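Outer surface protein (Bacillus cereus ATCC 14579, PDB 1X7F) probably acts as a 6-phospho-N-acetylmuramidase, a glycosidase that would hydrolyse phosphorylated amino-sugar fragments of the bacterial cell wall. Local coordinates at residues 36-41 with 251-256; 169-174 with 184-189; 289-294 with 310-315. One frame throughout, in Å; residues are numbered along the deposited sequence.

Contact 1. Residues 36-41 with 251-256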
loop_
_atom_site.group_PDB
_atom_site.type_symbol
_atom_site.label_atom_id
_atom_site.label_comp_id
_atom_site.label_asym_id
_atom_site.label_seq_id
_atom_site.Cartn_x
_atom_site.Cartn_y
_atom_site.Cartn_z
ATOM N N GLU A 36 25.091 -5.313 4.486
ATOM C CA GLU A 36 26.096 -6.387 4.480
ATOM C C GLU A 36 26.083 -7.192 3.179
ATOM O O GLU A 36 27.087 -7.800 2.816
ATOM C CB GLU A 36 25.947 -7.303 5.700
ATOM C CG GLU A 36 24.721 -8.199 5.689
ATOM C CD GLU A 36 24.418 -8.764 7.058
ATOM O OE1 GLU A 36 23.867 -8.015 7.894
ATOM O OE2 GLU A 36 24.723 -9.953 7.293
ATOM N N HIS A 37 24.948 -7.173 2.481
ATOM C CA HIS A 37 24.817 -7.849 1.187
ATOM C C HIS A 37 25.112 -6.930 -0.003
ATOM O O HIS A 37 24.827 -7.289 -1.151
ATOM C CB HIS A 37 23.415 -8.446 1.038
ATOM C CG HIS A 37 23.071 -9.455 2.088
ATOM N ND1 HIS A 37 23.954 -10.434 2.498
ATOM C CD2 HIS A 37 21.938 -9.645 2.804
ATOM C CE1 HIS A 37 23.380 -11.176 3.428
ATOM N NE2 HIS A 37 22.155 -10.723 3.628
ATOM N N SER A 38 25.687 -5.757 0.277
ATOM C CA SER A 38 25.928 -4.736 -0.743
ATOM C C SER A 38 27.140 -3.853 -0.401
ATOM O O SER A 38 27.992 -4.244 0.407
ATOM C CB SER A 38 24.659 -3.891 -0.930
ATOM O OG SER A 38 24.786 -3.000 -2.025
ATOM N N THR A 39 27.236 -2.688 -1.049
ATOM C CA THR A 39 28.230 -1.672 -0.694
ATOM C C THR A 39 27.533 -0.390 -0.262
ATOM O O THR A 39 26.395 -0.150 -0.637
ATOM C CB THR A 39 29.194 -1.372 -1.870
ATOM O OG1 THR A 39 28.459 -0.810 -2.969
ATOM C CG2 THR A 39 29.820 -2.660 -2.428
ATOM N N LYS A 40 28.218 0.431 0.529
ATOM C CA LYS A 40 27.651 1.696 0.998
ATOM C C LYS A 40 27.317 2.631 -0.171
ATOM O O LYS A 40 26.356 3.383 -0.098
ATOM C CB LYS A 40 28.577 2.382 2.014
ATOM C CG LYS A 40 29.845 2.972 1.418
ATOM C CD LYS A 40 30.808 3.453 2.484
ATOM C CE LYS A 40 32.118 3.893 1.852
ATOM N NZ LYS A 40 33.130 4.204 2.885
ATOM N N GLU A 41 28.105 2.548 -1.245
ATOM C CA GLU A 41 27.915 3.356 -2.449
ATOM C C GLU A 41 26.552 3.109 -3.090
ATOM O O GLU A 41 25.774 4.043 -3.272
ATOM C CB GLU A 41 29.020 3.084 -3.477
ATOM C CG GLU A 41 30.433 3.449 -3.031
ATOM C CD GLU A 41 31.120 2.324 -2.278
ATOM O OE1 GLU A 41 31.779 2.609 -1.259
ATOM O OE2 GLU A 41 31.005 1.155 -2.703
ATOM N N ASN A 251 12.395 -6.070 -0.364
ATOM C CA ASN A 251 13.677 -6.422 -1.000
ATOM C C ASN A 251 14.385 -5.212 -1.638
ATOM O O ASN A 251 13.762 -4.179 -1.852
ATOM C CB ASN A 251 13.543 -7.632 -1.984
ATOM C CG ASN A 251 12.303 -7.548 -2.914
ATOM O OD1 ASN A 251 12.054 -8.459 -3.710
ATOM N ND2 ASN A 251 11.541 -6.473 -2.815
ATOM N N ALA A 252 15.678 -5.353 -1.948
ATOM C CA ALA A 252 16.482 -4.276 -2.577
ATOM C C ALA A 252 17.231 -4.836 -3.785
ATOM O O ALA A 252 17.595 -6.002 -3.771
ATOM C CB ALA A 252 17.482 -3.689 -1.564
ATOM N N TYR A 253 17.476 -4.051 -4.837
ATOM C CA TYR A 253 17.043 -2.663 -4.998
ATOM C C TYR A 253 15.890 -2.672 -5.970
ATOM O O TYR A 253 15.979 -3.315 -7.030
ATOM C CB TYR A 253 18.172 -1.834 -5.625
ATOM C CG TYR A 253 19.430 -1.793 -4.803
ATOM C CD1 TYR A 253 20.604 -2.433 -5.229
ATOM C CD2 TYR A 253 19.446 -1.133 -3.578
ATOM C CE1 TYR A 253 21.759 -2.396 -4.446
ATOM C CE2 TYR A 253 20.581 -1.091 -2.798
ATOM C CZ TYR A 253 21.728 -1.714 -3.230
ATOM O OH TYR A 253 22.832 -1.642 -2.420
ATOM N N ALA A 254 14.816 -1.955 -5.641
ATOM C CA ALA A 254 13.745 -1.742 -6.603
ATOM C C ALA A 254 14.332 -0.925 -7.748
ATOM O O ALA A 254 15.240 -0.114 -7.534
ATOM C CB ALA A 254 12.550 -1.015 -5.953
ATOM N N SER A 255 13.841 -1.158 -8.964
ATOM C CA SER A 255 14.283 -0.384 -10.120
ATOM C C SER A 255 13.813 1.072 -10.062
ATOM O O SER A 255 12.846 1.413 -9.360
ATOM C CB SER A 255 13.802 -1.023 -11.421
ATOM O OG SER A 255 12.389 -0.913 -11.551
ATOM N N GLU A 256 14.506 1.927 -10.811
ATOM C CA GLU A 256 14.076 3.302 -11.009
ATOM C C GLU A 256 12.588 3.367 -11.418
ATOM O O GLU A 256 11.820 4.161 -10.858
ATOM C CB GLU A 256 14.982 3.996 -12.032
ATOM C CG GLU A 256 14.579 5.422 -12.396
ATOM C CD GLU A 256 14.771 6.444 -11.278
ATOM O OE1 GLU A 256 14.131 7.516 -11.355
ATOM O OE2 GLU A 256 15.562 6.205 -10.339
#

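Contact 2. Residues 169-174 with 184-189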
loop_
_atom_site.group_PDB
_atom_site.type_symbol
_atom_site.label_atom_id
_atom_site.label_comp_id
_atom_site.label_asym_id
_atom_site.label_seq_id
_atom_site.Cartn_x
_atom_site.Cartn_y
_atom_site.Cartn_z
ATOM N N GLY A 169 4.096 0.279 14.453
ATOM C CA GLY A 169 3.952 -1.116 14.128
ATOM C C GLY A 169 4.301 -1.424 12.682
ATOM O O GLY A 169 3.978 -0.652 11.772
ATOM N N CYS A 170 4.959 -2.559 12.466
ATOM C CA CYS A 170 5.187 -3.038 11.114
ATOM C C CYS A 170 5.016 -4.545 11.052
ATOM O O CYS A 170 5.496 -5.276 11.915
ATOM C CB CYS A 170 6.567 -2.617 10.597
ATOM S SG CYS A 170 6.897 -3.058 8.883
ATOM N N HIS A 171 4.313 -4.991 10.018
ATOM C CA HIS A 171 4.148 -6.401 9.724
ATOM C C HIS A 171 5.470 -7.063 9.363
ATOM O O HIS A 171 6.427 -6.363 9.011
ATOM C CB HIS A 171 3.217 -6.547 8.542
ATOM C CG HIS A 171 1.770 -6.549 8.902
ATOM N ND1 HIS A 171 1.112 -7.684 9.328
ATOM C CD2 HIS A 171 0.839 -5.568 8.845
ATOM C CE1 HIS A 171 -0.159 -7.397 9.544
ATOM N NE2 HIS A 171 -0.347 -6.117 9.266
ATOM N N ASN A 172 5.514 -8.402 9.444
ATOM C CA ASN A 172 6.625 -9.186 8.894
ATOM C C ASN A 172 6.516 -9.244 7.377
ATOM O O ASN A 172 5.459 -8.965 6.804
ATOM C CB ASN A 172 6.617 -10.626 9.406
ATOM C CG ASN A 172 7.208 -10.781 10.788
ATOM O OD1 ASN A 172 8.179 -10.121 11.161
ATOM N ND2 ASN A 172 6.633 -11.698 11.558
ATOM N N PHE A 173 7.608 -9.619 6.719
ATOM C CA PHE A 173 7.514 -10.040 5.332
ATOM C C PHE A 173 7.867 -11.516 5.312
ATOM O O PHE A 173 8.340 -12.041 6.325
ATOM C CB PHE A 173 8.365 -9.188 4.366
ATOM C CG PHE A 173 9.845 -9.126 4.700
ATOM C CD1 PHE A 173 10.606 -10.281 4.833
ATOM C CD2 PHE A 173 10.489 -7.882 4.789
ATOM C CE1 PHE A 173 11.965 -10.227 5.106
ATOM C CE2 PHE A 173 11.849 -7.800 5.059
ATOM C CZ PHE A 173 12.597 -8.982 5.230
ATOM N N TYR A 174 7.623 -12.179 4.175
ATOM C CA TYR A 174 7.721 -13.650 4.099
ATOM C C TYR A 174 8.484 -14.110 2.858
ATOM O O TYR A 174 7.928 -14.114 1.746
ATOM C CB TYR A 174 6.316 -14.275 4.203
ATOM C CG TYR A 174 5.707 -13.974 5.544
ATOM C CD1 TYR A 174 4.961 -12.805 5.750
ATOM C CD2 TYR A 174 5.939 -14.823 6.642
ATOM C CE1 TYR A 174 4.444 -12.497 7.022
ATOM C CE2 TYR A 174 5.416 -14.533 7.906
ATOM C CZ TYR A 174 4.680 -13.368 8.083
ATOM O OH TYR A 174 4.171 -13.078 9.330
ATOM N N ASP A 184 -7.877 -12.310 5.646
ATOM C CA ASP A 184 -8.674 -12.033 6.847
ATOM C C ASP A 184 -7.808 -11.920 8.110
ATOM O O ASP A 184 -8.080 -11.082 8.967
ATOM C CB ASP A 184 -9.798 -13.063 7.037
ATOM C CG ASP A 184 -10.912 -12.939 5.986
ATOM O OD1 ASP A 184 -11.129 -11.847 5.393
ATOM O OD2 ASP A 184 -11.644 -13.912 5.700
ATOM N N TYR A 185 -6.782 -12.765 8.223
ATOM C CA TYR A 185 -5.859 -12.704 9.355
ATOM C C TYR A 185 -5.121 -11.360 9.376
ATOM O O TYR A 185 -5.018 -10.714 10.424
ATOM C CB TYR A 185 -4.877 -13.898 9.339
ATOM C CG TYR A 185 -3.843 -13.877 10.449
ATOM C CD1 TYR A 185 -4.148 -14.366 11.721
ATOM C CD2 TYR A 185 -2.557 -13.368 10.227
ATOM C CE1 TYR A 185 -3.210 -14.351 12.739
ATOM C CE2 TYR A 185 -1.606 -13.341 11.247
ATOM C CZ TYR A 185 -1.943 -13.824 12.500
ATOM O OH TYR A 185 -1.017 -13.804 13.517
ATOM N N PHE A 186 -4.612 -10.956 8.210
ATOM C CA PHE A 186 -3.891 -9.694 8.028
ATOM C C PHE A 186 -4.708 -8.473 8.465
ATOM O O PHE A 186 -4.169 -7.527 9.054
ATOM C CB PHE A 186 -3.474 -9.567 6.559
ATOM C CG PHE A 186 -3.101 -8.168 6.136
ATOM C CD1 PHE A 186 -1.794 -7.706 6.288
ATOM C CD2 PHE A 186 -4.051 -7.317 5.585
ATOM C CE1 PHE A 186 -1.445 -6.428 5.904
ATOM C CE2 PHE A 186 -3.704 -6.023 5.192
ATOM C CZ PHE A 186 -2.397 -5.584 5.354
ATOM N N ILE A 187 -6.005 -8.498 8.160
ATOM C CA ILE A 187 -6.930 -7.441 8.556
ATOM C C ILE A 187 -7.151 -7.411 10.072
ATOM O O ILE A 187 -7.061 -6.347 10.678
ATOM C CB ILE A 187 -8.267 -7.576 7.770
ATOM C CG1 ILE A 187 -8.056 -7.325 6.257
ATOM C CG2 ILE A 187 -9.374 -6.690 8.375
ATOM C CD1 ILE A 187 -7.715 -5.872 5.838
ATOM N N ARG A 188 -7.443 -8.560 10.682
ATOM C CA ARG A 188 -7.573 -8.637 12.147
ATOM C C ARG A 188 -6.351 -8.020 12.845
ATOM O O ARG A 188 -6.506 -7.194 13.744
ATOM C CB ARG A 188 -7.792 -10.083 12.642
ATOM C CG ARG A 188 -9.185 -10.654 12.363
ATOM C CD ARG A 188 -9.545 -11.945 13.132
ATOM N NE ARG A 188 -8.512 -12.982 13.049
ATOM C CZ ARG A 188 -8.406 -13.899 12.078
ATOM N NH1 ARG A 188 -9.276 -13.944 11.071
ATOM N NH2 ARG A 188 -7.426 -14.794 12.119
ATOM N N CYS A 189 -5.155 -8.427 12.416
ATOM C CA CYS A 189 -3.890 -7.908 12.944
ATOM C C CYS A 189 -3.790 -6.397 12.818
ATOM O O CYS A 189 -3.498 -5.707 13.792
ATOM C CB CYS A 189 -2.695 -8.526 12.211
ATOM S SG CYS A 189 -2.364 -10.261 12.555
#

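Contact 3. Residues 289-294 with 310-315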
loop_
_atom_site.group_PDB
_atom_site.type_symbol
_atom_site.label_atom_id
_atom_site.label_comp_id
_atom_site.label_asym_id
_atom_site.label_seq_id
_atom_site.Cartn_x
_atom_site.Cartn_y
_atom_site.Cartn_z
ATOM N N LEU A 289 -12.322 9.855 -17.192
ATOM C CA LEU A 289 -11.017 10.302 -16.677
ATOM C C LEU A 289 -11.031 11.620 -15.919
ATOM O O LEU A 289 -10.197 11.841 -15.041
ATOM C CB LEU A 289 -10.002 10.437 -17.815
ATOM C CG LEU A 289 -9.615 9.233 -18.661
ATOM C CD1 LEU A 289 -8.679 9.692 -19.789
ATOM C CD2 LEU A 289 -8.962 8.166 -17.812
ATOM N N GLN A 290 -11.960 12.498 -16.276
ATOM C CA GLN A 290 -11.953 13.863 -15.766
ATOM C C GLN A 290 -12.773 13.987 -14.490
ATOM O O GLN A 290 -12.736 15.006 -13.820
ATOM C CB GLN A 290 -12.450 14.849 -16.842
ATOM C CG GLN A 290 -11.951 16.245 -16.633
ATOM C CD GLN A 290 -12.304 17.189 -17.769
ATOM O OE1 GLN A 290 -13.226 17.996 -17.640
ATOM N NE2 GLN A 290 -11.574 17.086 -18.885
ATOM N N GLU A 291 -13.504 12.939 -14.156
ATOM C CA GLU A 291 -14.418 12.978 -13.027
ATOM C C GLU A 291 -13.854 12.274 -11.811
ATOM O O GLU A 291 -13.255 11.205 -11.924
ATOM C CB GLU A 291 -15.762 12.314 -13.397
ATOM C CG GLU A 291 -16.420 12.850 -14.664
ATOM C CD GLU A 291 -16.749 14.328 -14.577
ATOM O OE1 GLU A 291 -17.238 14.752 -13.505
ATOM O OE2 GLU A 291 -16.511 15.062 -15.572
ATOM N N LEU A 292 -14.064 12.882 -10.652
ATOM C CA LEU A 292 -13.964 12.187 -9.387
ATOM C C LEU A 292 -15.281 11.439 -9.180
ATOM O O LEU A 292 -16.323 12.047 -8.896
ATOM C CB LEU A 292 -13.693 13.185 -8.256
ATOM C CG LEU A 292 -13.633 12.685 -6.806
ATOM C CD1 LEU A 292 -12.788 11.409 -6.661
ATOM C CD2 LEU A 292 -13.116 13.796 -5.883
ATOM N N HIS A 293 -15.233 10.119 -9.352
ATOM C CA HIS A 293 -16.409 9.280 -9.238
ATOM C C HIS A 293 -16.734 8.966 -7.788
ATOM O O HIS A 293 -15.836 8.876 -6.950
ATOM C CB HIS A 293 -16.219 7.991 -10.036
ATOM C CG HIS A 293 -15.948 8.232 -11.483
ATOM N ND1 HIS A 293 -16.929 8.654 -12.358
ATOM C CD2 HIS A 293 -14.801 8.157 -12.202
ATOM C CE1 HIS A 293 -16.397 8.811 -13.560
ATOM N NE2 HIS A 293 -15.109 8.517 -13.492
ATOM N N VAL A 294 -18.025 8.841 -7.496
ATOM C CA VAL A 294 -18.487 8.444 -6.174
ATOM C C VAL A 294 -19.469 7.309 -6.413
ATOM O O VAL A 294 -20.361 7.442 -7.250
ATOM C CB VAL A 294 -19.188 9.605 -5.403
ATOM C CG1 VAL A 294 -19.754 9.110 -4.058
ATOM C CG2 VAL A 294 -18.234 10.760 -5.172
ATOM N N ARG A 310 -23.922 11.692 -14.747
ATOM C CA ARG A 310 -24.970 11.820 -15.770
ATOM C C ARG A 310 -25.728 13.146 -15.757
ATOM O O ARG A 310 -26.542 13.406 -16.641
ATOM C CB ARG A 310 -25.948 10.632 -15.731
ATOM C CG ARG A 310 -27.043 10.715 -14.688
ATOM C CD ARG A 310 -27.809 9.416 -14.492
ATOM N NE ARG A 310 -28.304 9.304 -13.122
ATOM C CZ ARG A 310 -29.551 9.557 -12.743
ATOM N NH1 ARG A 310 -30.466 9.924 -13.628
ATOM N NH2 ARG A 310 -29.889 9.428 -11.469
ATOM N N LYS A 311 -25.468 13.977 -14.754
ATOM C CA LYS A 311 -25.957 15.349 -14.742
ATOM C C LYS A 311 -25.156 16.247 -15.685
ATOM O O LYS A 311 -25.718 17.119 -16.350
ATOM C CB LYS A 311 -25.902 15.924 -13.329
ATOM C CG LYS A 311 -27.088 15.551 -12.452
ATOM C CD LYS A 311 -27.267 16.565 -11.310
ATOM C CE LYS A 311 -26.220 16.363 -10.216
ATOM N NZ LYS A 311 -26.217 14.941 -9.767
ATOM N N LYS A 312 -23.844 16.025 -15.737
ATOM C CA LYS A 312 -22.960 16.793 -16.606
ATOM C C LYS A 312 -22.995 16.329 -18.055
ATOM O O LYS A 312 -22.658 17.096 -18.957
ATOM C CB LYS A 312 -21.515 16.743 -16.102
ATOM C CG LYS A 312 -21.301 17.392 -14.749
ATOM C CD LYS A 312 -19.953 16.992 -14.147
ATOM C CE LYS A 312 -18.841 17.886 -14.650
ATOM N NZ LYS A 312 -19.059 19.308 -14.222
ATOM N N TYR A 313 -23.398 15.082 -18.278
ATOM C CA TYR A 313 -23.256 14.468 -19.597
ATOM C C TYR A 313 -24.572 14.147 -20.303
ATOM O O TYR A 313 -24.568 13.606 -21.408
ATOM C CB TYR A 313 -22.320 13.249 -19.527
ATOM C CG TYR A 313 -20.875 13.663 -19.265
ATOM C CD1 TYR A 313 -20.336 13.639 -17.972
ATOM C CD2 TYR A 313 -20.061 14.120 -20.305
ATOM C CE1 TYR A 313 -19.014 14.039 -17.726
ATOM C CE2 TYR A 313 -18.735 14.513 -20.073
ATOM C CZ TYR A 313 -18.221 14.473 -18.784
ATOM O OH TYR A 313 -16.923 14.866 -18.560
ATOM N N LYS A 314 -25.689 14.524 -19.685
ATOM C CA LYS A 314 -27.011 14.146 -20.191
ATOM C C LYS A 314 -27.396 14.878 -21.482
ATOM O O LYS A 314 -28.270 14.416 -22.224
ATOM C CB LYS A 314 -28.083 14.355 -19.120
ATOM C CG LYS A 314 -28.264 15.789 -18.681
ATOM C CD LYS A 314 -29.527 15.925 -17.885
ATOM C CE LYS A 314 -29.598 17.273 -17.223
ATOM N NZ LYS A 314 -31.018 17.634 -16.931
ATOM N N ASP A 315 -26.738 16.012 -21.730
ATOM C CA ASP A 315 -26.940 16.815 -22.937
ATOM C C ASP A 315 -26.126 16.297 -24.115
ATOM O O ASP A 315 -26.300 16.771 -25.233
ATOM C CB ASP A 315 -26.519 18.266 -22.692
ATOM C CG ASP A 315 -27.448 19.008 -21.752
ATOM O OD1 ASP A 315 -28.688 18.832 -21.850
ATOM O OD2 ASP A 315 -27.003 19.821 -20.898
#

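Contact 1. Residues 36-41 with 251-256
Ser38 and Tyr253 meet through their hydroxyls, where two loops on the same end of a (beta/alpha)8 barrel come together. The backbones stay well apart, with the CA atoms of Ser38 and Ala252 at 9.6 Å, and it is the length of the tyrosine that spans the gap. A cis peptide bond precedes Tyr253, and with its CG anti to the carbonyl carbon (chi1 -61°) the ring reaches across to the other loop. Ser38 OG, placed anti to its own nitrogen (chi1 -173°), arrives at the ring edge close to the ring plane. It lies 2.4 Å from Tyr253 OH, a separation so short that the modelled length is doubtful, and which oxygen gives the proton is left open. Ser38 CB follows at 3.3 Å from Tyr253 OH. Asp43 also bonds the phenol oxygen, which therefore sits between a serine and a carboxylate, while Tyr46 meets the tyrosine ring edge-to-face.

All the close packing is concentrated at this one point. Away from it the contact is loose: Thr39 barely touches the other segment, its O 4.3 Å from Tyr253 OH, and beyond that the two loops make no further contact.

Thr39 is the N-cap of helix 40-51, and Ser255 does the same for helix 256-264. The contact thus joins the loop after strand 28-33 to the loop after strand 246-249, neighbouring first and last strands of the barrel, shortly before each loop runs into its helix.

Contact 2. Residues 169-174 with 184-189
His171, just beyond strand 167-170, faces helix 183-195, its CA 8.8 Å from that of Cys189. The two are bridged by side chains, with no hydrogen bond between the segments. The imidazole and the ring of Phe186 form an offset stack, centroids 4.8 Å apart and planes inclined by 26°. Only part of each ring overlaps: Phe186 CE1 lies over one face of the imidazole, toward its rim, 3.6 Å from His171 NE2. Phe186 CG is anti to the backbone N (chi1 163°), which carries the phenyl group off the helix and across the histidine side chain at about a right angle. Cys189, one helical turn on, adds its CB at 3.8 Å from His171 CE1.

Both imidazole nitrogens are held by serines: Ser148 OG bonds ND1 and also Asn172 N, and Ser190 OG bonds NE2 as well as Phe186 O. With both ring nitrogens engaged, the rotation of the imidazole is fixed, and its face is turned to the phenylalanine. A buried polar ring, at a strand end of the beta/alpha barrel, is thereby satisfied at its nitrogens while its face packs against the helix next in the chain.

Contact 3. Residues 289-294 with 310-315
Segments flanking the two outermost strands of the mixed sheet in the C-terminal domain meet here: Glu291 lies in the loop leading from helix 282-289 to edge strand 293-294, while Lys312 and Tyr313 belong to the short, weakly bonded helix 309-313 that follows strand 303-306 at the other edge. The backbones remain distant, 10.0 Å between the CA atoms of Glu291 and Lys312, and long side chains close the gap. Glu291 and Tyr313 reach for each other from opposite directions. Tyr313 OH donates a hydrogen bond of 3.0 Å to Glu291 OE2, arriving on the anti side of that oxygen and 29° out of the carboxylate plane. The carboxylate stands nearly upright to the phenol ring, their planes 86° apart, and meets it at the edge, with OE2 also 3.5 Å from Tyr313 CE1. A bend at chi2 of Glu291 (-61°) turns the acid group this way.

The second oxygen rests beside an aliphatic chain: Glu291 OE1 is 3.6 Å from Lys312 CD. Lys312, bent at both of its last torsions, holds its ammonium at a distance, NZ 5.0 Å from Glu291 OE1. Glu291 CB lies over one face of the His293 ring, toward its rim, while Tyr313 packs against Val283, Arg286 and Ala287 of helix 282-289.

The buried tyrosine thus gives its hydroxyl proton to a carboxylate, through a single bond from a neutral donor. Lysine contributes methylene contact and, probably, a modest electrostatic pull on the acid, without a salt bridge.

From the N terminus, residues 36-41 open contact 1 just after the first barrel strand, and the loop closes only at 251-256, after the last. Nearly the whole barrel lies between them. Contact 2 is nested inside that span and closes a short loop, joining strand 167-170 to the next helix; its centre is about 25 Å from that of contact 1, and the two do not touch. After contact 1 closes, helix 256-264 leads on to the C-terminal domain, where contact 3 forms in series, linking the surroundings of the two outermost strands of a mixed sheet. Its centre lies about 45 Å from that of contact 1 and about 38 Å from that of contact 2.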